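Local coordinates for Rho GTPase-activating protein 26 (Gallus gallus, PDB 1F7C) that activates the GTPase activity of the Rho-family proteins RhoA and Cdc42 through its RhoGAP domain, the part contained in this chain, at residues A[120-125]-A[136-141]. Residue numbers count along the deposited sequence, not the author numbering.
Sequences SFIKAA and EIHSLV
This is an apolar helix-helix contact between two helices consecutive in the RhoGAP domain, 115-125 and 130-141, joined by a short connection. Both segments are alpha-helical and run nearly antiparallel, their axes 161° apart in direction and 9.5 Å at closest approach. Register is set where Ala124 CA lies 5.9 Å from Glu136 CA; the small methyl permits this approach, with Ala124 CB 3.6 Å from Glu136 CB and 3.8 Å from Ile137 CG1. One turn back, Phe121 (chi1 m) reaches across: its CE2 sits 3.6 Å from Leu140 CB and 4.2 Å from Val141 CG2, which borders the ring edge. Leu140 (m, t) lays CD1 over one ring face, a CH-pi contact 4.3 Å from the Phe121 centroid; Leu140 CD1 and CD2 both lie 3.8 Å from Ser120 CB. No hydrogen bond crosses. Helix 198-210 packs on Ala125 and Ile137, extending the buried layer. Away from Arg60, the predicted arginine finger, the pair forms an antiparallel helical hairpin within the all-helical RhoGAP fold.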
loop_
_atom_site.group_PDB
_atom_site.type_symbol
_atom_site.label_atom_id
_atom_site.label_comp_id
_atom_site.label_asym_id
_atom_site.label_seq_id
_atom_site.Cartn_x
_atom_site.Cartn_y
_atom_site.Cartn_z
ATOM N N SER A 120 2.459 -12.834 -12.322
ATOM C CA SER A 120 2.208 -11.984 -13.484
ATOM C C SER A 120 2.751 -10.579 -13.246
ATOM O O SER A 120 3.406 -10.010 -14.112
ATOM C CB SER A 120 0.708 -11.914 -13.785
ATOM O OG SER A 120 0.197 -13.189 -14.133
ATOM N N PHE A 121 2.485 -10.028 -12.065
ATOM C CA PHE A 121 2.961 -8.688 -11.727
ATOM C C PHE A 121 4.486 -8.585 -11.759
ATOM O O PHE A 121 5.037 -7.579 -12.192
ATOM C CB PHE A 121 2.440 -8.264 -10.350
ATOM C CG PHE A 121 1.019 -7.751 -10.365
ATOM C CD1 PHE A 121 -0.004 -8.458 -9.738
ATOM C CD2 PHE A 121 0.709 -6.549 -10.992
ATOM C CE1 PHE A 121 -1.321 -7.968 -9.736
ATOM C CE2 PHE A 121 -0.601 -6.053 -10.994
ATOM C CZ PHE A 121 -1.616 -6.767 -10.362
ATOM N N ILE A 122 5.165 -9.631 -11.307
ATOM C CA ILE A 122 6.620 -9.650 -11.293
ATOM C C ILE A 122 7.152 -9.688 -12.718
ATOM O O ILE A 122 8.082 -8.955 -13.064
ATOM C CB ILE A 122 7.158 -10.886 -10.518
ATOM C CG1 ILE A 122 6.891 -10.719 -9.022
ATOM C CG2 ILE A 122 8.649 -11.072 -10.779
ATOM C CD1 ILE A 122 7.476 -9.458 -8.435
ATOM N N LYS A 123 6.552 -10.538 -13.545
ATOM C CA LYS A 123 6.982 -10.675 -14.928
ATOM C C LYS A 123 6.832 -9.372 -15.708
ATOM O O LYS A 123 7.665 -9.049 -16.562
ATOM C CB LYS A 123 6.200 -11.795 -15.610
ATOM N N ALA A 124 5.773 -8.625 -15.415
ATOM C CA ALA A 124 5.523 -7.361 -16.098
ATOM C C ALA A 124 6.547 -6.298 -15.706
ATOM O O ALA A 124 6.998 -5.526 -16.546
ATOM C CB ALA A 124 4.111 -6.871 -15.792
ATOM N N ALA A 125 6.917 -6.269 -14.430
ATOM C CA ALA A 125 7.888 -5.297 -13.934
ATOM C C ALA A 125 9.279 -5.527 -14.521
ATOM O O ALA A 125 10.151 -4.663 -14.423
ATOM C CB ALA A 125 7.950 -5.357 -12.409
ATOM N N GLU A 136 1.060 -3.591 -19.100
ATOM C CA GLU A 136 0.774 -4.917 -18.543
ATOM C C GLU A 136 0.240 -4.845 -17.122
ATOM O O GLU A 136 -0.718 -5.534 -16.778
ATOM C CB GLU A 136 2.031 -5.797 -18.563
ATOM C CG GLU A 136 2.196 -6.589 -19.852
ATOM C CD GLU A 136 1.080 -7.609 -20.061
ATOM O OE1 GLU A 136 0.996 -8.171 -21.175
ATOM O OE2 GLU A 136 0.295 -7.859 -19.116
ATOM N N ILE A 137 0.865 -4.009 -16.303
ATOM C CA ILE A 137 0.445 -3.848 -14.926
ATOM C C ILE A 137 -0.936 -3.206 -14.909
ATOM O O ILE A 137 -1.799 -3.590 -14.119
ATOM C CB ILE A 137 1.482 -3.003 -14.146
ATOM C CG1 ILE A 137 2.748 -3.847 -13.954
ATOM C CG2 ILE A 137 0.913 -2.552 -12.800
ATOM C CD1 ILE A 137 3.913 -3.145 -13.304
ATOM N N HIS A 138 -1.149 -2.245 -15.803
ATOM C CA HIS A 138 -2.435 -1.565 -15.898
ATOM C C HIS A 138 -3.528 -2.604 -16.164
ATOM O O HIS A 138 -4.545 -2.647 -15.474
ATOM C CB HIS A 138 -2.412 -0.537 -17.033
ATOM C CG HIS A 138 -3.675 0.257 -17.159
ATOM N ND1 HIS A 138 -3.917 1.107 -18.215
ATOM C CD2 HIS A 138 -4.760 0.346 -16.351
ATOM C CE1 HIS A 138 -5.095 1.685 -18.055
ATOM N NE2 HIS A 138 -5.627 1.240 -16.930
ATOM N N SER A 139 -3.306 -3.432 -17.176
ATOM C CA SER A 139 -4.243 -4.485 -17.531
ATOM C C SER A 139 -4.439 -5.482 -16.383
ATOM O O SER A 139 -5.555 -5.949 -16.130
ATOM C CB SER A 139 -3.738 -5.227 -18.763
ATOM O OG SER A 139 -4.496 -6.404 -18.951
ATOM N N LEU A 140 -3.353 -5.811 -15.690
ATOM C CA LEU A 140 -3.431 -6.745 -14.568
ATOM C C LEU A 140 -4.250 -6.187 -13.408
ATOM O O LEU A 140 -4.940 -6.933 -12.718
ATOM C CB LEU A 140 -2.026 -7.113 -14.076
ATOM C CG LEU A 140 -1.248 -8.070 -14.989
ATOM C CD1 LEU A 140 0.187 -8.200 -14.497
ATOM C CD2 LEU A 140 -1.927 -9.436 -15.004
ATOM N N VAL A 141 -4.173 -4.879 -13.185
ATOM C CA VAL A 141 -4.924 -4.274 -12.099
ATOM C C VAL A 141 -6.417 -4.330 -12.367
ATOM O O VAL A 141 -7.211 -4.514 -11.443
ATOM C CB VAL A 141 -4.516 -2.796 -11.867
ATOM C CG1 VAL A 141 -5.496 -2.125 -10.899
ATOM C CG2 VAL A 141 -3.090 -2.726 -11.315
#